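Local coordinates for SusD/RagB family nutrient-binding outer membrane lipoprotein (Bacteroides vulgatus, PDB 4F7A) that probably binds glycans, possibly mucin O-glycans, at the outer membrane as a SusD-like lipoprotein serving nutrient uptake, at residues A[47-51]-A[433-437]; A[59-64]-A[259-264]. Residue numbers count along the deposited sequence, not the author numbering.

Contact 1: residues A[47-51]-A[433-437]; sequences QTFQN and PEGME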
ATOM      1  N   GLN A  47      -0.735 -13.618   5.668  1.00 12.70           N
ATOM      2  CA  GLN A  47       0.551 -13.968   5.095  1.00 14.37           C
ATOM      3  C   GLN A  47       0.460 -14.121   3.577  1.00 15.67           C
ATOM      4  O   GLN A  47       1.346 -13.657   2.865  1.00 13.74           O
ATOM      5  CB  GLN A  47       1.148 -15.218   5.736  1.00 15.00           C
ATOM      6  CG  GLN A  47       2.549 -15.582   5.164  1.00 16.46           C
ATOM      7  CD  GLN A  47       3.077 -16.918   5.698  1.00 24.88           C
ATOM      8  OE1 GLN A  47       2.306 -17.850   5.902  1.00 23.89           O
ATOM      9  NE2 GLN A  47       4.391 -17.016   5.890  1.00 19.07           N
ATOM     10  N   THR A  48      -0.614 -14.742   3.083  1.00 15.51           N
ATOM     11  CA  THR A  48      -0.840 -14.843   1.611  1.00 15.35           C
ATOM     12  C   THR A  48      -1.610 -13.677   1.003  1.00 16.90           C
ATOM     13  O   THR A  48      -1.453 -13.381  -0.181  1.00 17.49           O
ATOM     14  CB  THR A  48      -1.529 -16.187   1.221  1.00 15.36           C
ATOM     15  OG1 THR A  48      -2.872 -16.208   1.722  1.00 14.80           O
ATOM     16  CG2 THR A  48      -0.748 -17.399   1.788  1.00 17.90           C
ATOM     17  N   PHE A  49      -2.452 -13.016   1.793  1.00 15.39           N
ATOM     18  CA  PHE A  49      -3.141 -11.772   1.380  1.00 15.46           C
ATOM     19  C   PHE A  49      -2.124 -10.769   0.841  1.00 15.14           C
ATOM     20  O   PHE A  49      -2.222 -10.294  -0.295  1.00 14.03           O
ATOM     21  CB  PHE A  49      -3.890 -11.179   2.601  1.00 13.29           C
ATOM     22  CG  PHE A  49      -4.887 -10.065   2.275  1.00 15.88           C
ATOM     23  CD1 PHE A  49      -4.470  -8.786   1.978  1.00 26.68           C
ATOM     24  CD2 PHE A  49      -6.250 -10.297   2.351  1.00 14.86           C
ATOM     25  CE1 PHE A  49      -5.405  -7.777   1.710  1.00 27.59           C
ATOM     26  CE2 PHE A  49      -7.172  -9.303   2.106  1.00 17.89           C
ATOM     27  CZ  PHE A  49      -6.754  -8.049   1.769  1.00 15.28           C
ATOM     28  N   GLN A  50      -1.097 -10.523   1.642  1.00 13.19           N
ATOM     29  CA  GLN A  50      -0.145  -9.481   1.345  1.00 14.48           C
ATOM     30  C   GLN A  50       1.335  -9.826   1.507  1.00 13.65           C
ATOM     31  O   GLN A  50       2.159  -9.350   0.716  1.00 14.96           O
ATOM     32  CB  GLN A  50      -0.539  -8.288   2.224  1.00 17.02           C
ATOM     33  CG  GLN A  50       0.464  -7.267   2.464  1.00 18.96           C
ATOM     34  CD  GLN A  50      -0.134  -5.929   2.906  1.00 17.27           C
ATOM     35  OE1 GLN A  50      -1.343  -5.787   3.210  1.00 13.88           O
ATOM     36  NE2 GLN A  50       0.725  -4.954   2.961  1.00 13.18           N
ATOM     37  N   ASN A  51       1.712 -10.576   2.543  1.00 14.14           N
ATOM     38  CA  ASN A  51       3.136 -10.669   2.869  1.00 14.17           C
ATOM     39  C   ASN A  51       3.953 -11.406   1.820  1.00 14.70           C
ATOM     40  O   ASN A  51       5.076 -10.988   1.494  1.00 15.26           O
ATOM     41  CB  ASN A  51       3.379 -11.291   4.246  1.00 17.08           C
ATOM     42  CG  ASN A  51       4.773 -11.016   4.764  1.00 16.03           C
ATOM     43  OD1 ASN A  51       5.499 -11.947   5.101  1.00 16.15           O
ATOM     44  ND2 ASN A  51       5.169  -9.711   4.831  1.00 14.80           N
ATOM     45  N   PRO A 433       5.722  -0.039   6.930  1.00 10.43           N
ATOM     46  CA  PRO A 433       5.917  -1.343   6.270  1.00 12.50           C
ATOM     47  C   PRO A 433       4.818  -1.774   5.293  1.00 12.37           C
ATOM     48  O   PRO A 433       4.737  -2.965   4.933  1.00 13.44           O
ATOM     49  CB  PRO A 433       5.928  -2.290   7.446  1.00 12.34           C
ATOM     50  CG  PRO A 433       4.865  -1.665   8.378  1.00  9.52           C
ATOM     51  CD  PRO A 433       5.006  -0.189   8.208  1.00 12.28           C
ATOM     52  N   GLU A 434       4.014  -0.821   4.845  1.00 11.17           N
ATOM     53  CA  GLU A 434       2.778  -1.137   4.115  1.00 11.15           C
ATOM     54  C   GLU A 434       3.086  -1.360   2.640  1.00 10.42           C
ATOM     55  O   GLU A 434       3.151  -0.414   1.851  1.00 14.31           O
ATOM     56  CB  GLU A 434       1.729  -0.027   4.302  1.00  9.91           C
ATOM     57  CG  GLU A 434       0.277  -0.524   4.149  1.00 16.39           C
ATOM     58  CD  GLU A 434      -0.002  -0.972   2.735  1.00 13.15           C
ATOM     59  OE1 GLU A 434      -0.119  -0.067   1.884  1.00 13.33           O
ATOM     60  OE2 GLU A 434      -0.088  -2.212   2.476  1.00 15.29           O
ATOM     61  N   GLY A 435       3.218  -2.629   2.278  1.00 11.57           N
ATOM     62  CA  GLY A 435       3.717  -3.023   0.971  1.00 12.88           C
ATOM     63  C   GLY A 435       2.795  -2.751  -0.204  1.00 11.38           C
ATOM     64  O   GLY A 435       3.267  -2.617  -1.335  1.00 11.52           O
HETATM   65  N   MSE A 436       1.488  -2.696   0.019  1.00 12.25           N
HETATM   66  CA  MSE A 436       0.559  -2.445  -1.106  1.00 11.27           C
HETATM   67  C   MSE A 436       0.733  -1.060  -1.712  1.00 11.88           C
HETATM   68  O   MSE A 436       0.901  -0.948  -2.917  1.00 11.22           O
HETATM   69  CB  MSE A 436      -0.902  -2.669  -0.755  1.00 12.33           C
HETATM   70  CG  MSE A 436      -1.196  -4.058  -0.286  1.00 15.40           C
HETATM   71 SE   MSE A 436      -2.989  -4.603  -0.840  0.75 13.24          SE
HETATM   72  CE  MSE A 436      -2.901  -6.390  -0.119  1.00 21.74           C
ATOM     73  N   GLU A 437       0.704  -0.008  -0.903  1.00 12.39           N
ATOM     74  CA  GLU A 437       0.918   1.321  -1.488  1.00 13.60           C
ATOM     75  C   GLU A 437       2.287   1.403  -2.161  1.00 13.15           C
ATOM     76  O   GLU A 437       2.421   1.964  -3.268  1.00 14.08           O
ATOM     77  CB  GLU A 437       0.742   2.425  -0.455  1.00 14.35           C
ATOM     78  CG  GLU A 437       0.786   3.842  -1.067  1.00 15.43           C
ATOM     79  CD  GLU A 437      -0.226   4.090  -2.187  1.00 15.27           C
ATOM     80  OE1 GLU A 437      -1.242   3.364  -2.287  1.00 14.15           O
ATOM     81  OE2 GLU A 437      -0.001   5.025  -3.003  1.00 17.89           O
TER

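Contact 2: residues A[59-64]-A[259-264]; sequences GYFHDF and GETYMG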
ATOM      1  N   GLY A  59       9.735  -4.679  -2.502  1.00 13.50           N
ATOM      2  CA  GLY A  59      11.132  -4.646  -2.104  1.00 12.78           C
ATOM      3  C   GLY A  59      11.382  -4.551  -0.611  1.00 12.19           C
ATOM      4  O   GLY A  59      12.541  -4.612  -0.188  1.00 12.49           O
ATOM      5  N   TYR A  60      10.321  -4.445   0.196  1.00 12.93           N
ATOM      6  CA  TYR A  60      10.476  -4.274   1.640  1.00 11.45           C
ATOM      7  C   TYR A  60      10.948  -5.544   2.349  1.00 13.00           C
ATOM      8  O   TYR A  60      11.834  -5.489   3.210  1.00 13.15           O
ATOM      9  CB  TYR A  60       9.160  -3.898   2.331  1.00 11.93           C
ATOM     10  CG  TYR A  60       8.628  -2.510   2.119  1.00 11.22           C
ATOM     11  CD1 TYR A  60       9.427  -1.461   1.641  1.00 11.25           C
ATOM     12  CD2 TYR A  60       7.313  -2.230   2.440  1.00 11.10           C
ATOM     13  CE1 TYR A  60       8.890  -0.170   1.483  1.00 12.50           C
ATOM     14  CE2 TYR A  60       6.777  -0.965   2.271  1.00  8.50           C
ATOM     15  CZ  TYR A  60       7.566   0.061   1.792  1.00 11.09           C
ATOM     16  OH  TYR A  60       6.988   1.304   1.690  1.00 10.14           O
ATOM     17  N   PHE A  61      10.293  -6.659   2.044  1.00 13.29           N
ATOM     18  CA  PHE A  61      10.415  -7.887   2.850  1.00 12.66           C
ATOM     19  C   PHE A  61      10.672  -9.126   2.017  1.00 13.03           C
ATOM     20  O   PHE A  61      10.399  -9.171   0.812  1.00 12.23           O
ATOM     21  CB  PHE A  61       9.163  -8.123   3.715  1.00 12.70           C
ATOM     22  CG  PHE A  61       8.917  -7.054   4.740  1.00 13.30           C
ATOM     23  CD1 PHE A  61       9.773  -6.907   5.824  1.00 12.21           C
ATOM     24  CD2 PHE A  61       7.816  -6.207   4.637  1.00 13.70           C
ATOM     25  CE1 PHE A  61       9.557  -5.916   6.772  1.00 15.65           C
ATOM     26  CE2 PHE A  61       7.592  -5.204   5.605  1.00 12.69           C
ATOM     27  CZ  PHE A  61       8.485  -5.066   6.659  1.00 14.02           C
ATOM     28  N   HIS A  62      11.217 -10.148   2.672  1.00 13.05           N
ATOM     29  CA  HIS A  62      11.394 -11.458   2.036  1.00 14.73           C
ATOM     30  C   HIS A  62      11.396 -12.528   3.108  1.00 14.77           C
ATOM     31  O   HIS A  62      11.796 -12.284   4.243  1.00 15.29           O
ATOM     32  CB  HIS A  62      12.685 -11.502   1.211  1.00 14.16           C
ATOM     33  CG  HIS A  62      12.653 -12.489   0.086  1.00 15.22           C
ATOM     34  ND1 HIS A  62      12.678 -13.851   0.298  1.00 14.95           N
ATOM     35  CD2 HIS A  62      12.593 -12.317  -1.257  1.00 16.32           C
ATOM     36  CE1 HIS A  62      12.641 -14.477  -0.869  1.00 20.02           C
ATOM     37  NE2 HIS A  62      12.585 -13.568  -1.830  1.00 15.49           N
ATOM     38  N   ASP A  63      10.864 -13.693   2.764  1.00 15.43           N
ATOM     39  CA  ASP A  63      10.907 -14.850   3.626  1.00 14.94           C
ATOM     40  C   ASP A  63      12.311 -15.457   3.587  1.00 17.00           C
ATOM     41  O   ASP A  63      13.111 -15.091   2.732  1.00 19.07           O
ATOM     42  CB  ASP A  63       9.816 -15.838   3.182  1.00 17.04           C
ATOM     43  CG  ASP A  63       9.267 -16.667   4.337  1.00 18.54           C
ATOM     44  OD1 ASP A  63      10.083 -17.316   5.010  1.00 19.96           O
ATOM     45  OD2 ASP A  63       8.036 -16.664   4.573  1.00 19.69           O
ATOM     46  N   PHE A  64      12.631 -16.348   4.523  1.00 15.94           N
ATOM     47  CA  PHE A  64      13.909 -17.073   4.487  1.00 18.52           C
ATOM     48  C   PHE A  64      13.747 -18.501   3.960  1.00 16.73           C
ATOM     49  O   PHE A  64      14.748 -19.174   3.667  1.00 16.28           O
ATOM     50  CB  PHE A  64      14.558 -17.133   5.884  1.00 18.17           C
ATOM     51  CG  PHE A  64      13.926 -18.149   6.802  1.00 21.00           C
ATOM     52  CD1 PHE A  64      12.687 -17.926   7.364  1.00 23.10           C
ATOM     53  CD2 PHE A  64      14.571 -19.347   7.084  1.00 31.60           C
ATOM     54  CE1 PHE A  64      12.092 -18.882   8.197  1.00 26.20           C
ATOM     55  CE2 PHE A  64      13.985 -20.303   7.922  1.00 30.01           C
ATOM     56  CZ  PHE A  64      12.741 -20.066   8.468  1.00 33.51           C
ATOM     57  N   GLY A 259       9.344 -15.966  12.368  1.00 17.98           N
ATOM     58  CA  GLY A 259      10.677 -15.857  11.825  1.00 17.27           C
ATOM     59  C   GLY A 259      10.741 -15.640  10.323  1.00 17.21           C
ATOM     60  O   GLY A 259      11.736 -15.989   9.712  1.00 16.45           O
ATOM     61  N   GLU A 260       9.726 -15.015   9.727  1.00 17.18           N
ATOM     62  CA  GLU A 260       9.590 -14.984   8.253  1.00 16.52           C
ATOM     63  C   GLU A 260       9.598 -13.603   7.590  1.00 16.84           C
ATOM     64  O   GLU A 260       9.288 -13.498   6.412  1.00 18.05           O
ATOM     65  CB  GLU A 260       8.324 -15.767   7.839  1.00 18.02           C
ATOM     66  CG  GLU A 260       8.488 -17.274   8.004  1.00 20.60           C
ATOM     67  CD  GLU A 260       7.289 -18.066   7.532  1.00 24.14           C
ATOM     68  OE1 GLU A 260       6.973 -18.033   6.328  1.00 19.71           O
ATOM     69  OE2 GLU A 260       6.668 -18.749   8.364  1.00 22.15           O
ATOM     70  N   THR A 261       9.991 -12.553   8.320  1.00 16.92           N
ATOM     71  CA  THR A 261      10.004 -11.188   7.777  1.00 13.41           C
ATOM     72  C   THR A 261      11.406 -10.582   7.768  1.00 14.95           C
ATOM     73  O   THR A 261      11.807  -9.913   8.714  1.00 15.17           O
ATOM     74  CB  THR A 261       9.059 -10.293   8.599  1.00 15.81           C
ATOM     75  OG1 THR A 261       9.431 -10.371   9.976  1.00 16.59           O
ATOM     76  CG2 THR A 261       7.598 -10.746   8.422  1.00 10.48           C
ATOM     77  N   TYR A 262      12.154 -10.849   6.701  1.00 12.01           N
ATOM     78  CA  TYR A 262      13.499 -10.322   6.533  1.00 12.43           C
ATOM     79  C   TYR A 262      13.481  -9.077   5.672  1.00 11.13           C
ATOM     80  O   TYR A 262      12.562  -8.863   4.874  1.00 11.49           O
ATOM     81  CB  TYR A 262      14.440 -11.372   5.891  1.00 12.46           C
ATOM     82  CG  TYR A 262      14.832 -12.459   6.843  1.00 11.09           C
ATOM     83  CD1 TYR A 262      13.922 -13.462   7.204  1.00 14.44           C
ATOM     84  CD2 TYR A 262      16.089 -12.463   7.442  1.00 14.97           C
ATOM     85  CE1 TYR A 262      14.280 -14.463   8.081  1.00 15.42           C
ATOM     86  CE2 TYR A 262      16.439 -13.458   8.339  1.00 13.55           C
ATOM     87  CZ  TYR A 262      15.529 -14.447   8.662  1.00 12.56           C
ATOM     88  OH  TYR A 262      15.876 -15.450   9.567  1.00 18.13           O
HETATM   89  N   MSE A 263      14.516  -8.276   5.850  1.00 12.57           N
HETATM   90  CA  MSE A 263      14.801  -7.102   5.047  1.00 11.73           C
HETATM   91  C   MSE A 263      15.039  -7.457   3.575  1.00 12.16           C
HETATM   92  O   MSE A 263      15.720  -8.425   3.278  1.00 13.66           O
HETATM   93  CB  MSE A 263      16.077  -6.459   5.601  1.00 11.74           C
HETATM   94  CG  MSE A 263      16.346  -5.061   5.106  1.00 12.96           C
HETATM   95 SE   MSE A 263      17.984  -4.412   5.872  0.75  8.00          SE
HETATM   96  CE  MSE A 263      17.632  -2.509   5.758  1.00 12.50           C
ATOM     97  N   GLY A 264      14.481  -6.672   2.650  1.00 10.48           N
ATOM     98  CA  GLY A 264      14.746  -6.891   1.223  1.00 11.54           C
ATOM     99  C   GLY A 264      16.019  -6.193   0.762  1.00 13.04           C
ATOM    100  O   GLY A 264      16.441  -5.183   1.343  1.00 12.02           O
TER

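Contact 1: residues A[47-51]-A[433-437]
An N-cap carboxylate that also accepts a hydrogen bond from a distant helix is the theme of this buried contact in a SusD-family, TPR-like fold. Residues 433-437 open helix 435-445, while 47-51 form the end of helix 44-51, widened there into a pi-type turn. The approach begins at Pro433, entered through a cis peptide bond. Glu434 follows at the N-cap position, and although its CA-to-CB bond points away from the other segment, its carboxylate swings back over the first turn. OE2 of Glu434 accepts from Met436 N at 3.0 Å, and OE1 takes the next amide, so groups that lack partners inside a helix are satisfied. OE2 of Glu434 also receives NE2 of Gln50 at 2.9 Å, the one hydrogen bond between the segments. Arg127 of helix 111-132 seals the arrangement, salt-bridged to Glu434 and hydrogen-bonded to the side-chain oxygen OE1 of Gln50. Gly435 comes next, its N 3.5 Å from Gln50 NE2; two donors cannot bond each other, but both turn to Asp55, Gly435 only weakly. Met436, a selenomethionine, leaves its backbone sideways and then reaches across, and together with Gln50 it accounts for most of the 189 Å² buried. The apolar part of the contact falls to its methyl, with Met436 CE 3.4 Å from Phe49 CE1; the same CE also comes within 3.7 Å of the polar Gln50 OE1. Glu437 points its carboxylate to another neighbour, forming a salt bridge with Arg210, while Glu437 N completes the cap by donating to Glu434 OE1 at 2.9 Å.

Contact 2: residues A[59-64]-A[259-264]
Tyr262 gives up more surface here than any other residue, and it works through both its backbone and its ring. Tyr262 N donates to His62 O and His62 N to Tyr262 O, each pair 2.9 Å apart, a reciprocal exchange that makes these two residues an antiparallel hydrogen-bonded pair. Their CA-to-CB bonds leave the same face of the sheet. The Tyr262 ring lies against Phe64, whose CB is 3.5 Å from Tyr262 CE1; the ring centroids are 6.0 Å apart, with planes inclined at 47°. The far end of Tyr262 is held by a hydrogen bond from its hydroxyl to Gln313 O, and a bound triethylene glycol, probably from the crystallisation liquor, lies about 4 Å from its side chain. Strands 61-62 and 262-263 together form a minimal two-stranded antiparallel sheet, made by pieces nearly 200 residues apart rather than by a hairpin. Beyond the Phe61-Met263 non-hydrogen-bonded pair, Gly264 N donates to Tyr60 O at 3.0 Å. A side chain on Gly264 would collide with Gly59 O, so the close approach, with Gly264 CA 3.5 Å from Gly59 O, depends on glycine. At the other end, Phe64 turns its ring onto the chain entering the strand: Phe64 CD1 meets Gly259 O at 3.2 Å, and the ring edge faces the methylene CG of Glu260, 4.0 Å from Phe64 CE1. Glu260, the third large contributor, brings its carboxylate against that of Asp63, with Glu260 OE1 only 2.5 Å from Asp63 OD2.

Read from the N terminus, the chain first passes through helix 44-51, the early side of contact 1, and after the short helix 54-57 reaches strand 61-62, the early side of contact 2. The helices that follow lead back at 259-264, where contact 2 closes a loop of 194 residues. Contact 1 closes much later, at 433-437, so the smaller loop is nested inside the larger and the two do not cross. Their centres are only 11 Å apart. They touch directly: Gln47 makes a weak hydrogen bond to Glu260, and Pro433 packs on Tyr60 and Phe61. One short early region is thereby tied both to strand 262-263 and to helix 435-445.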